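Local coordinates for glycosyl hydrolase family 2, TIM barrel domain protein (Parabacteroides merdae ATCC 43184, PDB 6DXU) that probably hydrolyses beta-glucuronides, releasing glucuronic acid, as a glycoside hydrolase family 2 beta-glucuronidase of the human gut microbiome, at residues S227-V241 against S253-L267. Sequence-based numbering, arbitrary orientation.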
ATOM      1  N   SER D 227      16.128 -31.043  -0.748  1.00 24.53           N
ATOM      2  CA  SER D 227      15.167 -30.279  -1.536  1.00 22.92           C
ATOM      3  C   SER D 227      15.832 -29.922  -2.855  1.00 24.10           C
ATOM      4  O   SER D 227      16.946 -29.391  -2.860  1.00 24.59           O
ATOM      5  CB  SER D 227      14.735 -29.002  -0.805  1.00 29.44           C
ATOM      6  OG  SER D 227      14.062 -29.311   0.405  1.00 39.17           O
ATOM      7  N   PHE D 228      15.174 -30.229  -3.964  1.00 21.85           N
ATOM      8  CA  PHE D 228      15.751 -29.948  -5.273  1.00 19.22           C
ATOM      9  C   PHE D 228      15.433 -28.537  -5.729  1.00 27.27           C
ATOM     10  O   PHE D 228      14.365 -27.994  -5.439  1.00 25.28           O
ATOM     11  CB  PHE D 228      15.233 -30.934  -6.320  1.00 20.68           C
ATOM     12  CG  PHE D 228      15.834 -32.299  -6.193  1.00 19.09           C
ATOM     13  CD1 PHE D 228      17.033 -32.598  -6.821  1.00 21.06           C
ATOM     14  CD2 PHE D 228      15.207 -33.277  -5.430  1.00 20.37           C
ATOM     15  CE1 PHE D 228      17.597 -33.848  -6.695  1.00 25.33           C
ATOM     16  CE2 PHE D 228      15.763 -34.532  -5.307  1.00 22.16           C
ATOM     17  CZ  PHE D 228      16.964 -34.814  -5.937  1.00 24.34           C
ATOM     18  N   TYR D 229      16.372 -27.952  -6.469  1.00 24.68           N
ATOM     19  CA  TYR D 229      16.141 -26.714  -7.197  1.00 23.52           C
ATOM     20  C   TYR D 229      16.053 -27.089  -8.669  1.00 24.78           C
ATOM     21  O   TYR D 229      17.025 -27.578  -9.249  1.00 22.19           O
ATOM     22  CB  TYR D 229      17.249 -25.694  -6.928  1.00 25.43           C
ATOM     23  CG  TYR D 229      16.913 -24.330  -7.482  1.00 25.71           C
ATOM     24  CD1 TYR D 229      15.706 -23.711  -7.162  1.00 28.48           C
ATOM     25  CD2 TYR D 229      17.789 -23.663  -8.323  1.00 23.79           C
ATOM     26  CE1 TYR D 229      15.383 -22.454  -7.674  1.00 29.31           C
ATOM     27  CE2 TYR D 229      17.484 -22.407  -8.828  1.00 25.53           C
ATOM     28  CZ  TYR D 229      16.277 -21.808  -8.503  1.00 30.11           C
ATOM     29  OH  TYR D 229      15.961 -20.563  -9.014  1.00 29.20           O
ATOM     30  N   ASN D 230      14.873 -26.915  -9.252  1.00 20.58           N
ATOM     31  CA  ASN D 230      14.574 -27.465 -10.570  1.00 23.07           C
ATOM     32  C   ASN D 230      13.651 -26.507 -11.327  1.00 23.51           C
ATOM     33  O   ASN D 230      12.503 -26.855 -11.651  1.00 19.18           O
ATOM     34  CB  ASN D 230      13.950 -28.858 -10.406  1.00 21.72           C
ATOM     35  CG  ASN D 230      13.669 -29.552 -11.726  1.00 23.64           C
ATOM     36  OD1 ASN D 230      14.047 -29.082 -12.803  1.00 21.44           O
ATOM     37  ND2 ASN D 230      12.987 -30.696 -11.643  1.00 23.26           N
ATOM     38  N   PRO D 231      14.124 -25.296 -11.641  1.00 23.48           N
ATOM     39  CA  PRO D 231      13.247 -24.312 -12.300  1.00 27.82           C
ATOM     40  C   PRO D 231      12.835 -24.704 -13.712  1.00 31.98           C
ATOM     41  O   PRO D 231      11.833 -24.174 -14.204  1.00 28.48           O
ATOM     42  CB  PRO D 231      14.088 -23.020 -12.297  1.00 28.00           C
ATOM     43  CG  PRO D 231      15.512 -23.483 -12.177  1.00 27.41           C
ATOM     44  CD  PRO D 231      15.471 -24.754 -11.361  1.00 23.80           C
ATOM     45  N   GLU D 232      13.570 -25.593 -14.386  1.00 27.99           N
ATOM     46  CA  GLU D 232      13.198 -26.040 -15.722  1.00 26.21           C
ATOM     47  C   GLU D 232      12.240 -27.215 -15.719  1.00 24.20           C
ATOM     48  O   GLU D 232      11.852 -27.667 -16.798  1.00 27.79           O
ATOM     49  CB  GLU D 232      14.426 -26.430 -16.551  1.00 31.33           C
ATOM     50  CG  GLU D 232      15.365 -25.291 -16.852  1.00 37.37           C
ATOM     51  CD  GLU D 232      14.769 -24.245 -17.783  1.00 43.91           C
ATOM     52  OE1 GLU D 232      13.806 -24.552 -18.532  1.00 42.41           O
ATOM     53  OE2 GLU D 232      15.280 -23.106 -17.767  1.00 43.87           O
ATOM     54  N   ASP D 233      11.863 -27.725 -14.548  1.00 23.33           N
ATOM     55  CA  ASP D 233      10.865 -28.796 -14.446  1.00 22.21           C
ATOM     56  C   ASP D 233      11.320 -30.075 -15.160  1.00 26.17           C
ATOM     57  O   ASP D 233      10.527 -30.772 -15.800  1.00 21.74           O
ATOM     58  CB  ASP D 233       9.508 -28.305 -14.975  1.00 23.26           C
ATOM     59  CG  ASP D 233       8.398 -29.311 -14.778  1.00 25.31           C
ATOM     60  OD1 ASP D 233       7.616 -29.524 -15.737  1.00 29.35           O
ATOM     61  OD2 ASP D 233       8.333 -29.917 -13.681  1.00 25.52           O
ATOM     62  N   ILE D 234      12.611 -30.410 -15.014  1.00 22.45           N
ATOM     63  CA  ILE D 234      13.110 -31.710 -15.460  1.00 21.66           C
ATOM     64  C   ILE D 234      12.367 -32.811 -14.711  1.00 22.97           C
ATOM     65  O   ILE D 234      12.235 -32.761 -13.483  1.00 23.35           O
ATOM     66  CB  ILE D 234      14.634 -31.796 -15.230  1.00 19.96           C
ATOM     67  CG1 ILE D 234      15.377 -30.655 -15.950  1.00 26.53           C
ATOM     68  CG2 ILE D 234      15.178 -33.165 -15.659  1.00 20.08           C
ATOM     69  CD1 ILE D 234      15.036 -30.509 -17.410  1.00 34.45           C
ATOM     70  N   ARG D 235      11.880 -33.822 -15.442  1.00 20.87           N
ATOM     71  CA  ARG D 235      10.980 -34.799 -14.827  1.00 24.58           C
ATOM     72  C   ARG D 235      11.691 -35.952 -14.134  1.00 25.12           C
ATOM     73  O   ARG D 235      11.125 -36.543 -13.202  1.00 23.23           O
ATOM     74  CB  ARG D 235      10.003 -35.365 -15.864  1.00 28.43           C
ATOM     75  CG  ARG D 235       9.214 -34.304 -16.627  1.00 29.63           C
ATOM     76  CD  ARG D 235       8.285 -33.498 -15.735  1.00 34.82           C
ATOM     77  NE  ARG D 235       7.506 -32.518 -16.505  1.00 32.52           N
ATOM     78  CZ  ARG D 235       6.383 -32.809 -17.156  1.00 38.60           C
ATOM     79  NH1 ARG D 235       5.894 -34.049 -17.131  1.00 39.50           N
ATOM     80  NH2 ARG D 235       5.745 -31.860 -17.834  1.00 43.58           N
ATOM     81  N   LYS D 236      12.898 -36.307 -14.567  1.00 25.54           N
ATOM     82  CA  LYS D 236      13.593 -37.462 -14.026  1.00 25.68           C
ATOM     83  C   LYS D 236      15.084 -37.182 -13.928  1.00 26.17           C
ATOM     84  O   LYS D 236      15.651 -36.444 -14.736  1.00 25.98           O
ATOM     85  CB  LYS D 236      13.358 -38.706 -14.893  1.00 30.45           C
ATOM     86  CG  LYS D 236      11.929 -39.199 -14.826  1.00 36.46           C
ATOM     87  CD  LYS D 236      11.769 -40.559 -15.464  1.00 45.06           C
ATOM     88  CE  LYS D 236      10.375 -41.107 -15.205  1.00 45.60           C
ATOM     89  NZ  LYS D 236      10.334 -41.766 -13.871  1.00 48.56           N
ATOM     90  N   ALA D 237      15.714 -37.792 -12.929  1.00 23.71           N
ATOM     91  CA  ALA D 237      17.158 -37.728 -12.798  1.00 21.80           C
ATOM     92  C   ALA D 237      17.631 -38.992 -12.109  1.00 24.40           C
ATOM     93  O   ALA D 237      16.852 -39.707 -11.479  1.00 26.97           O
ATOM     94  CB  ALA D 237      17.608 -36.498 -12.006  1.00 26.85           C
ATOM     95  N   ASP D 238      18.918 -39.267 -12.250  1.00 28.23           N
ATOM     96  CA  ASP D 238      19.564 -40.330 -11.497  1.00 27.95           C
ATOM     97  C   ASP D 238      20.378 -39.682 -10.382  1.00 27.54           C
ATOM     98  O   ASP D 238      21.250 -38.852 -10.649  1.00 30.00           O
ATOM     99  CB  ASP D 238      20.452 -41.184 -12.404  1.00 29.96           C
ATOM    100  CG  ASP D 238      19.646 -42.069 -13.348  1.00 39.11           C
ATOM    101  OD1 ASP D 238      18.400 -42.123 -13.214  1.00 35.74           O
ATOM    102  OD2 ASP D 238      20.258 -42.694 -14.239  1.00 42.18           O
ATOM    103  N   VAL D 239      20.100 -40.063  -9.142  1.00 23.89           N
ATOM    104  CA  VAL D 239      20.741 -39.460  -7.980  1.00 26.75           C
ATOM    105  C   VAL D 239      21.537 -40.536  -7.253  1.00 29.45           C
ATOM    106  O   VAL D 239      20.987 -41.585  -6.895  1.00 29.05           O
ATOM    107  CB  VAL D 239      19.713 -38.807  -7.041  1.00 24.40           C
ATOM    108  CG1 VAL D 239      20.405 -38.269  -5.798  1.00 25.61           C
ATOM    109  CG2 VAL D 239      18.991 -37.684  -7.776  1.00 29.54           C
ATOM    110  N   THR D 240      22.828 -40.279  -7.050  1.00 28.50           N
ATOM    111  CA  THR D 240      23.709 -41.168  -6.295  1.00 29.64           C
ATOM    112  C   THR D 240      24.016 -40.554  -4.936  1.00 28.85           C
ATOM    113  O   THR D 240      24.328 -39.363  -4.844  1.00 31.07           O
ATOM    114  CB  THR D 240      25.006 -41.435  -7.055  1.00 27.73           C
ATOM    115  OG1 THR D 240      24.697 -42.014  -8.329  1.00 29.42           O
ATOM    116  CG2 THR D 240      25.925 -42.400  -6.262  1.00 28.57           C
ATOM    117  N   VAL D 241      23.877 -41.355  -3.883  1.00 28.93           N
ATOM    118  CA  VAL D 241      24.241 -40.971  -2.526  1.00 23.22           C
ATOM    119  C   VAL D 241      25.398 -41.872  -2.111  1.00 29.43           C
ATOM    120  O   VAL D 241      25.265 -43.102  -2.136  1.00 26.14           O
ATOM    121  CB  VAL D 241      23.062 -41.128  -1.554  1.00 28.44           C
ATOM    122  CG1 VAL D 241      23.457 -40.675  -0.151  1.00 29.34           C
ATOM    123  CG2 VAL D 241      21.842 -40.364  -2.054  1.00 36.99           C
ATOM    124  N   SER D 253      26.948 -46.631  -0.786  1.00 30.52           N
ATOM    125  CA  SER D 253      26.664 -45.997  -2.061  1.00 33.16           C
ATOM    126  C   SER D 253      25.380 -46.592  -2.617  1.00 40.15           C
ATOM    127  O   SER D 253      25.190 -47.814  -2.598  1.00 33.46           O
ATOM    128  CB  SER D 253      27.823 -46.185  -3.041  1.00 36.78           C
ATOM    129  OG  SER D 253      27.742 -45.257  -4.110  1.00 42.00           O
ATOM    130  N   LYS D 254      24.497 -45.721  -3.096  1.00 29.71           N
ATOM    131  CA  LYS D 254      23.235 -46.155  -3.662  1.00 33.13           C
ATOM    132  C   LYS D 254      22.851 -45.147  -4.731  1.00 36.93           C
ATOM    133  O   LYS D 254      23.032 -43.940  -4.547  1.00 32.33           O
ATOM    134  CB  LYS D 254      22.135 -46.264  -2.598  1.00 35.98           C
ATOM    135  CG  LYS D 254      20.751 -46.519  -3.187  1.00 45.91           C
ATOM    136  CD  LYS D 254      19.657 -46.708  -2.133  1.00 52.09           C
ATOM    137  CE  LYS D 254      19.377 -45.425  -1.361  1.00 44.93           C
ATOM    138  NZ  LYS D 254      17.962 -45.365  -0.890  1.00 47.73           N
ATOM    139  N   THR D 255      22.387 -45.650  -5.865  1.00 31.45           N
ATOM    140  CA  THR D 255      21.879 -44.806  -6.933  1.00 34.00           C
ATOM    141  C   THR D 255      20.376 -44.999  -7.064  1.00 36.72           C
ATOM    142  O   THR D 255      19.898 -46.130  -7.211  1.00 29.81           O
ATOM    143  CB  THR D 255      22.583 -45.123  -8.247  1.00 31.84           C
ATOM    144  OG1 THR D 255      23.974 -44.802  -8.117  1.00 34.59           O
ATOM    145  CG2 THR D 255      21.988 -44.300  -9.372  1.00 36.58           C
ATOM    146  N   LEU D 256      19.635 -43.898  -7.027  1.00 33.75           N
ATOM    147  CA  LEU D 256      18.193 -43.915  -7.246  1.00 31.15           C
ATOM    148  C   LEU D 256      17.961 -43.502  -8.692  1.00 33.09           C
ATOM    149  O   LEU D 256      18.245 -42.361  -9.066  1.00 29.28           O
ATOM    150  CB  LEU D 256      17.473 -42.981  -6.278  1.00 36.21           C
ATOM    151  CG  LEU D 256      17.596 -43.240  -4.773  1.00 38.13           C
ATOM    152  CD1 LEU D 256      18.799 -42.547  -4.183  1.00 42.21           C
ATOM    153  CD2 LEU D 256      16.335 -42.782  -4.072  1.00 42.68           C
ATOM    154  N   GLU D 257      17.470 -44.434  -9.506  1.00 26.38           N
ATOM    155  CA  GLU D 257      17.321 -44.201 -10.938  1.00 32.50           C
ATOM    156  C   GLU D 257      15.929 -43.657 -11.243  1.00 27.40           C
ATOM    157  O   GLU D 257      14.927 -44.196 -10.767  1.00 30.85           O
ATOM    158  CB  GLU D 257      17.569 -45.483 -11.735  1.00 33.55           C
ATOM    159  CG  GLU D 257      19.041 -45.855 -11.868  1.00 41.47           C
ATOM    160  CD  GLU D 257      19.264 -47.124 -12.688  1.00 55.30           C
ATOM    161  OE1 GLU D 257      18.272 -47.789 -13.052  1.00 53.93           O
ATOM    162  OE2 GLU D 257      20.436 -47.459 -12.969  1.00 66.53           O
ATOM    163  N   GLY D 258      15.875 -42.602 -12.048  1.00 30.67           N
ATOM    164  CA  GLY D 258      14.594 -42.065 -12.480  1.00 31.38           C
ATOM    165  C   GLY D 258      13.774 -41.461 -11.367  1.00 35.61           C
ATOM    166  O   GLY D 258      12.540 -41.557 -11.384  1.00 32.85           O
ATOM    167  N   ILE D 259      14.428 -40.845 -10.387  1.00 25.13           N
ATOM    168  CA  ILE D 259      13.707 -40.160  -9.325  1.00 29.63           C
ATOM    169  C   ILE D 259      13.169 -38.833  -9.857  1.00 25.23           C
ATOM    170  O   ILE D 259      13.684 -38.275 -10.829  1.00 23.90           O
ATOM    171  CB  ILE D 259      14.635 -39.960  -8.112  1.00 25.61           C
ATOM    172  CG1 ILE D 259      13.859 -39.527  -6.873  1.00 33.48           C
ATOM    173  CG2 ILE D 259      15.700 -38.946  -8.425  1.00 28.28           C
ATOM    174  CD1 ILE D 259      14.768 -39.226  -5.689  1.00 36.74           C
ATOM    175  N   LEU D 260      12.095 -38.336  -9.230  1.00 24.62           N
ATOM    176  CA  LEU D 260      11.570 -37.009  -9.560  1.00 22.64           C
ATOM    177  C   LEU D 260      12.384 -35.959  -8.813  1.00 19.00           C
ATOM    178  O   LEU D 260      12.275 -35.847  -7.588  1.00 19.17           O
ATOM    179  CB  LEU D 260      10.086 -36.908  -9.201  1.00 23.38           C
ATOM    180  CG  LEU D 260       9.432 -35.521  -9.175  1.00 22.90           C
ATOM    181  CD1 LEU D 260       9.492 -34.880 -10.541  1.00 22.25           C
ATOM    182  CD2 LEU D 260       7.991 -35.667  -8.713  1.00 23.75           C
ATOM    183  N   PRO D 261      13.221 -35.185  -9.503  1.00 19.13           N
ATOM    184  CA  PRO D 261      14.094 -34.220  -8.813  1.00 21.47           C
ATOM    185  C   PRO D 261      13.390 -32.880  -8.599  1.00 20.10           C
ATOM    186  O   PRO D 261      13.790 -31.838  -9.146  1.00 20.72           O
ATOM    187  CB  PRO D 261      15.277 -34.109  -9.780  1.00 21.59           C
ATOM    188  CG  PRO D 261      14.609 -34.218 -11.138  1.00 22.31           C
ATOM    189  CD  PRO D 261      13.445 -35.177 -10.959  1.00 21.25           C
ATOM    190  N   LEU D 262      12.323 -32.905  -7.795  1.00 18.61           N
ATOM    191  CA  LEU D 262      11.452 -31.746  -7.606  1.00 19.88           C
ATOM    192  C   LEU D 262      11.017 -31.697  -6.148  1.00 22.54           C
ATOM    193  O   LEU D 262      10.502 -32.689  -5.625  1.00 18.70           O
ATOM    194  CB  LEU D 262      10.225 -31.841  -8.526  1.00 18.93           C
ATOM    195  CG  LEU D 262       9.311 -30.612  -8.663  1.00 21.20           C
ATOM    196  CD1 LEU D 262      10.032 -29.484  -9.391  1.00 20.70           C
ATOM    197  CD2 LEU D 262       8.049 -31.015  -9.396  1.00 22.17           C
ATOM    198  N   GLY D 263      11.203 -30.551  -5.492  1.00 21.31           N
ATOM    199  CA  GLY D 263      10.780 -30.479  -4.101  1.00 21.24           C
ATOM    200  C   GLY D 263      11.590 -31.387  -3.180  1.00 24.26           C
ATOM    201  O   GLY D 263      12.773 -31.658  -3.409  1.00 21.27           O
ATOM    202  N   ASP D 264      10.928 -31.893  -2.136  1.00 22.67           N
ATOM    203  CA  ASP D 264      11.596 -32.692  -1.112  1.00 24.68           C
ATOM    204  C   ASP D 264      11.695 -34.155  -1.515  1.00 22.41           C
ATOM    205  O   ASP D 264      10.761 -34.713  -2.088  1.00 23.51           O
ATOM    206  CB  ASP D 264      10.842 -32.653   0.218  1.00 25.25           C
ATOM    207  CG  ASP D 264      10.708 -31.272   0.792  1.00 31.05           C
ATOM    208  OD1 ASP D 264      11.453 -30.365   0.382  1.00 29.24           O
ATOM    209  OD2 ASP D 264       9.869 -31.128   1.707  1.00 29.48           O
ATOM    210  N   GLN D 265      12.847 -34.772  -1.232  1.00 26.67           N
ATOM    211  CA  GLN D 265      13.004 -36.210  -1.416  1.00 23.83           C
ATOM    212  C   GLN D 265      13.881 -36.764  -0.309  1.00 28.37           C
ATOM    213  O   GLN D 265      14.921 -36.179   0.015  1.00 22.42           O
ATOM    214  CB  GLN D 265      13.610 -36.576  -2.778  1.00 22.13           C
ATOM    215  CG  GLN D 265      12.777 -36.169  -3.995  1.00 26.14           C
ATOM    216  CD  GLN D 265      11.538 -37.035  -4.201  1.00 32.34           C
ATOM    217  OE1 GLN D 265      11.211 -37.888  -3.373  1.00 28.32           O
ATOM    218  NE2 GLN D 265      10.822 -36.787  -5.296  1.00 28.24           N
ATOM    219  N   LEU D 266      13.451 -37.879   0.280  1.00 25.43           N
ATOM    220  CA  LEU D 266      14.321 -38.670   1.148  1.00 26.54           C
ATOM    221  C   LEU D 266      15.158 -39.586   0.266  1.00 29.10           C
ATOM    222  O   LEU D 266      14.611 -40.417  -0.465  1.00 29.18           O
ATOM    223  CB  LEU D 266      13.496 -39.467   2.154  1.00 30.40           C
ATOM    224  CG  LEU D 266      14.217 -40.502   3.026  1.00 32.21           C
ATOM    225  CD1 LEU D 266      15.272 -39.864   3.918  1.00 32.07           C
ATOM    226  CD2 LEU D 266      13.198 -41.248   3.853  1.00 34.57           C
ATOM    227  N   LEU D 267      16.476 -39.409   0.300  1.00 22.65           N
ATOM    228  CA  LEU D 267      17.351 -40.107  -0.630  1.00 28.99           C
ATOM    229  C   LEU D 267      17.908 -41.397  -0.063  1.00 27.39           C
ATOM    230  O   LEU D 267      18.135 -42.347  -0.822  1.00 30.06           O
ATOM    231  CB  LEU D 267      18.526 -39.213  -1.039  1.00 25.66           C
ATOM    232  CG  LEU D 267      18.186 -37.885  -1.729  1.00 26.67           C
ATOM    233  CD1 LEU D 267      19.452 -37.166  -2.095  1.00 24.48           C
ATOM    234  CD2 LEU D 267      17.343 -38.116  -2.976  1.00 29.23           C
TER
HETATM  235  O   HOH W   1      12.193 -28.332  -6.997  1.00 32.41           O
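Phe228 lays its ring against Pro261 where two chain crossovers meet at one end of an immunoglobulin-like beta-sandwich domain of the family 2 fold. From the root outward, Phe228 CB lies 3.3 Å from Pro261 O, CG sits over the Pro261 carbonyl carbon, CD1 and CE1 run along Pro261 CB, CD2 nears Gly263 O, CE2 reaches Gln265 CG, 3.6 Å away at the ring's rim, and CZ ends near Pro261 CA, which lies over the ring centre. Pro261 CB makes a CH-pi contact, 3.9 Å from the centroid of the Phe228 ring. Proline's restricted phi (-87°) suits the centre of an inverse gamma turn, and its CG packs on Ala237 CB.

Asn230 belongs to the loop between the strands. With CG anti to the backbone N (chi1 -177°), its amide reaches across the loop: OD1 takes Ile234 N in the carbonyl plane, while Asn230 ND2 gives one bond to Ile234 O and another, 2.9 Å long and bent, to Pro261 O, met from above the carbonyl plane. A leucine here, unable to hydrogen-bond, would probably leave Pro261 O and the Ile234 backbone without these partners and let the loop shift.

Where strand 237-241 pairs with strand 253-257, Gly258 and Ile259 face Ala237 in a G1 beta bulge; glycine suits the positive phi, and Gly258 N bonds Asp238 OD1 at 2.8 Å. Beyond it, Val239 CG2 meets Ile259 CG2 at 3.6 Å on the inner face, whereas the hydroxyls of Thr240 and Thr255 pair on the other.

Asp233 OD1 bonds Ser443 OG, and OD2 Arg446 NE, of the second subunit; Leu262 O accepts from its Lys450. Apolar packing and amide bonds thus join two inter-sheet links whose polar groups face a subunit interface.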